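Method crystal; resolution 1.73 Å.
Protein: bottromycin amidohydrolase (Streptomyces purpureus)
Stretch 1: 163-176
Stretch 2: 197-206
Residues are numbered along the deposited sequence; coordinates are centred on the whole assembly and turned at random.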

# COMPACT_ATOMS: atom_id res chain seq x y z
N GLY A 163 28.29 -2.09 -11.05
CA GLY A 163 29.44 -2.73 -10.43
C GLY A 163 29.37 -2.59 -8.93
O GLY A 163 28.44 -2.00 -8.39
N MET A 164 30.41 -3.10 -8.25
CA MET A 164 30.42 -3.20 -6.80
C MET A 164 30.47 -1.82 -6.15
O MET A 164 29.80 -1.57 -5.13
N ARG A 165 31.21 -0.90 -6.75
CA ARG A 165 31.31 0.44 -6.15
C ARG A 165 29.97 1.15 -6.19
O ARG A 165 29.59 1.83 -5.23
N ASP A 166 29.23 1.01 -7.30
CA ASP A 166 27.89 1.58 -7.36
C ASP A 166 26.99 0.97 -6.29
O ASP A 166 26.18 1.68 -5.68
N VAL A 167 27.08 -0.36 -6.08
CA VAL A 167 26.29 -1.02 -5.04
C VAL A 167 26.66 -0.46 -3.66
O VAL A 167 25.80 -0.20 -2.81
N ALA A 168 27.94 -0.31 -3.41
CA ALA A 168 28.37 0.19 -2.10
C ALA A 168 27.79 1.57 -1.81
O ALA A 168 27.42 1.87 -0.66
N LYS A 169 27.74 2.44 -2.81
CA LYS A 169 27.22 3.78 -2.61
C LYS A 169 25.75 3.77 -2.21
O LYS A 169 25.29 4.67 -1.51
N VAL A 170 24.98 2.79 -2.69
CA VAL A 170 23.60 2.71 -2.28
C VAL A 170 23.49 2.24 -0.83
O VAL A 170 22.72 2.80 -0.05
N VAL A 171 24.26 1.22 -0.48
CA VAL A 171 24.30 0.76 0.90
C VAL A 171 24.73 1.91 1.85
O VAL A 171 24.16 2.08 2.94
N ASP A 172 25.66 2.76 1.42
CA ASP A 172 26.06 3.93 2.24
C ASP A 172 24.89 4.87 2.51
O ASP A 172 24.77 5.40 3.63
N ASP A 173 24.11 5.18 1.46
CA ASP A 173 22.92 6.02 1.60
C ASP A 173 21.90 5.38 2.55
O ASP A 173 21.32 6.07 3.40
N VAL A 174 21.66 4.09 2.41
CA VAL A 174 20.69 3.41 3.26
C VAL A 174 21.09 3.54 4.72
O VAL A 174 20.29 3.96 5.57
N LEU A 175 22.32 3.16 5.03
CA LEU A 175 22.77 3.12 6.40
C LEU A 175 23.07 4.53 6.95
O LEU A 175 23.05 4.71 8.16
N GLY A 176 23.38 5.50 6.08
CA GLY A 176 23.74 6.84 6.55
C GLY A 176 22.52 7.66 6.87
O GLY A 176 22.54 8.44 7.84
N VAL A 197 22.55 -8.41 -3.25
CA VAL A 197 21.85 -9.13 -2.20
C VAL A 197 22.81 -9.71 -1.19
O VAL A 197 22.47 -9.76 0.01
N ARG A 198 24.03 -10.11 -1.60
CA ARG A 198 25.03 -10.57 -0.65
C ARG A 198 25.40 -9.44 0.32
O ARG A 198 25.43 -9.62 1.54
N ASP A 199 25.64 -8.25 -0.22
CA ASP A 199 26.11 -7.16 0.64
C ASP A 199 24.99 -6.52 1.47
O ASP A 199 25.24 -6.07 2.61
N ALA A 200 23.79 -6.41 0.89
CA ALA A 200 22.63 -5.96 1.67
C ALA A 200 22.35 -6.93 2.82
O ALA A 200 22.10 -6.50 3.95
N ASP A 201 22.38 -8.24 2.54
CA ASP A 201 22.18 -9.23 3.59
C ASP A 201 23.18 -9.04 4.71
O ASP A 201 22.82 -9.06 5.89
N ARG A 202 24.47 -8.86 4.36
CA ARG A 202 25.48 -8.67 5.38
C ARG A 202 25.21 -7.42 6.20
O ARG A 202 25.54 -7.38 7.38
N ALA A 203 24.63 -6.40 5.58
CA ALA A 203 24.35 -5.15 6.27
C ALA A 203 22.96 -5.12 6.90
O ALA A 203 22.59 -4.11 7.51
N GLY A 204 22.20 -6.21 6.82
CA GLY A 204 20.85 -6.22 7.38
C GLY A 204 19.82 -5.43 6.64
O GLY A 204 18.81 -5.04 7.22
N ILE A 205 20.04 -5.16 5.36
CA ILE A 205 19.16 -4.33 4.54
C ILE A 205 18.29 -5.24 3.67
O ILE A 205 18.85 -5.98 2.83
N PRO A 206 16.98 -5.13 3.73
CA PRO A 206 16.12 -5.91 2.82
C PRO A 206 16.12 -5.36 1.41
O PRO A 206 16.20 -4.14 1.21

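Two helices lie side by side here, running in nearly the same direction with an angle of 28° between them and axes 10.5 Å apart at closest approach. No hydrogen bond crosses between the stretches, so what joins them is side-chain packing, and the buried surface is a modest 341 Å².

The apolar part gathers around Ile-205, which is not in the helix but just beyond its end. It has the largest share of covered surface, and its chain (chi1 m, chi2 t) carries CD1 into a pocket made by three residues of the first helix. Ile-205 CD1 lies 3.7 Å from Val-174 CG1, 3.9 Å from Leu-175 CD2 and 4.0 Å from Val-171 CG1. Ala-203 adds a small methyl that points toward the first helix: its CB is 4.2 Å from Leu-175 CD1 and 4.4 Å from Val-171 CG1. Ala-203 CB and Ile-205 CD1 thus each touch both Val-171 and Leu-175.

On the first helix, Val-167, Val-171 and Val-174 all point toward the partner, spaced four and three residues apart so that they share one face. All three adopt chi1 t, the usual choice for valine in a helix. Leu-175 starts sideways, but its m, t rotamer brings its end back over Ala-203 and Ile-205. The closest backbone approach, Val-171 to Ala-200 with CA atoms 7.0 Å apart, falls where the second helix carries only a methyl, itself directed sideways.

The turn that delivers Ile-205 is a Schellman motif. Gly-204 takes positive phi, a conformation that favours glycine, and the chain is tied back by Ile-205 N to Ala-200 O at 2.8 Å and Gly-204 N to Asp-201 O at 3.1 Å.

Charge is settled within the second stretch. Arg-198 (t, t, p) folds its guanidinium onto Asp-199 (chi1 m) in a salt bridge, with hydrogen bonds from Arg-198 NE to Asp-199 OD1 at 2.9 Å and from Arg-198 NH2 to Asp-199 OD2 at 3.2 Å. Arg-202 NH2 stands 3.9 Å from Asp-199 OD1, a long bridge of charge alone. The CA-to-CB bond of Asp-199 points toward the first helix, and Val-167 CG1 rests 4.3 Å from Asp-199 OD2.

At the N-terminal end of the first helix, Met-164 (m, t, t) sets out sideways yet reaches across, its CE 3.6 Å from Arg-198 NH2 at the guanidinium edge. Met-164 is poorly ordered, so this contact is best read as a loose margin.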

# COMPACT_ATOMS: atom_id res chain seq x y z
CB MET A 164 31.62 -4.04 -6.34
CG MET A 164 31.39 -5.55 -6.33
SD MET A 164 32.91 -6.54 -6.45
CE MET A 164 32.33 -8.14 -5.89
CB ARG A 165 32.37 1.28 -6.86
CG ARG A 165 32.49 2.68 -6.24
CD ARG A 165 33.75 3.40 -6.62
NE ARG A 165 34.05 4.45 -5.65
CZ ARG A 165 34.79 4.29 -4.56
NH1 ARG A 165 35.34 3.11 -4.28
NH2 ARG A 165 34.99 5.32 -3.75
CB ASP A 166 27.27 1.34 -8.74
CG ASP A 166 27.99 2.07 -9.86
OD1 ASP A 166 28.64 3.12 -9.59
OD2 ASP A 166 27.88 1.57 -11.02
CB VAL A 167 26.48 -2.55 -5.08
CG1 VAL A 167 25.91 -3.23 -3.80
CG2 VAL A 167 25.77 -3.15 -6.32
CB ALA A 168 29.91 0.19 -2.07
CB LYS A 169 27.41 4.63 -3.88
CG LYS A 169 28.87 5.05 -4.25
CD LYS A 169 28.77 5.87 -5.58
CE LYS A 169 30.08 6.31 -6.10
NZ LYS A 169 29.89 7.04 -7.39
CB VAL A 170 22.79 1.81 -3.23
CG1 VAL A 170 21.35 1.67 -2.76
CG2 VAL A 170 22.92 2.33 -4.62
CB VAL A 171 25.23 -0.47 1.00
CG1 VAL A 171 25.57 -0.82 2.44
CG2 VAL A 171 24.58 -1.74 0.33
CB ASP A 172 27.15 4.71 1.53
CG ASP A 172 28.48 3.95 1.44
OD1 ASP A 172 28.71 3.06 2.29
OD2 ASP A 172 29.35 4.32 0.59
CB ASP A 173 22.26 6.26 0.26
CG ASP A 173 22.88 7.38 -0.57
OD1 ASP A 173 23.75 8.12 -0.12
OD2 ASP A 173 22.43 7.56 -1.74
CB VAL A 174 20.52 1.94 2.83
CG1 VAL A 174 19.72 1.15 3.83
CG2 VAL A 174 19.85 1.90 1.45
CB LEU A 175 24.01 2.24 6.52
CG LEU A 175 23.81 0.73 6.16
CD1 LEU A 175 25.13 0.02 6.40
CD2 LEU A 175 22.71 0.06 6.95
CB VAL A 197 20.87 -10.19 -2.77
CG1 VAL A 197 19.75 -9.48 -3.58
CG2 VAL A 197 21.59 -11.24 -3.55
CB ARG A 198 26.27 -11.05 -1.40
CG ARG A 198 27.46 -11.45 -0.52
CD ARG A 198 28.72 -11.53 -1.38
NE ARG A 198 29.06 -10.17 -1.81
CZ ARG A 198 29.74 -9.86 -2.90
NH1 ARG A 198 30.21 -10.84 -3.71
NH2 ARG A 198 29.99 -8.59 -3.19
CB ASP A 199 26.81 -6.09 -0.20
CG ASP A 199 28.09 -6.64 -0.87
OD1 ASP A 199 28.57 -7.70 -0.42
OD2 ASP A 199 28.58 -6.06 -1.86
CB ALA A 200 21.39 -5.84 0.77
CB ASP A 201 22.28 -10.65 3.03
CG ASP A 201 21.70 -11.70 3.98
OD1 ASP A 201 20.62 -11.45 4.56
OD2 ASP A 201 22.30 -12.78 4.13
CB ARG A 202 26.86 -8.58 4.74
CG ARG A 202 27.32 -9.91 4.14
CD ARG A 202 28.66 -9.81 3.46
NE ARG A 202 29.08 -11.11 2.93
CZ ARG A 202 30.08 -11.27 2.06
NH1 ARG A 202 30.40 -12.48 1.64
NH2 ARG A 202 30.75 -10.21 1.62
CB ALA A 203 24.48 -3.97 5.29
CB ILE A 205 19.96 -3.38 3.65
CG1 ILE A 205 20.84 -2.46 4.49
CG2 ILE A 205 19.00 -2.56 2.80
CD1 ILE A 205 21.89 -1.84 3.65
CB PRO A 206 14.72 -5.78 3.43
CG PRO A 206 14.75 -4.61 4.24
CD PRO A 206 16.18 -4.42 4.74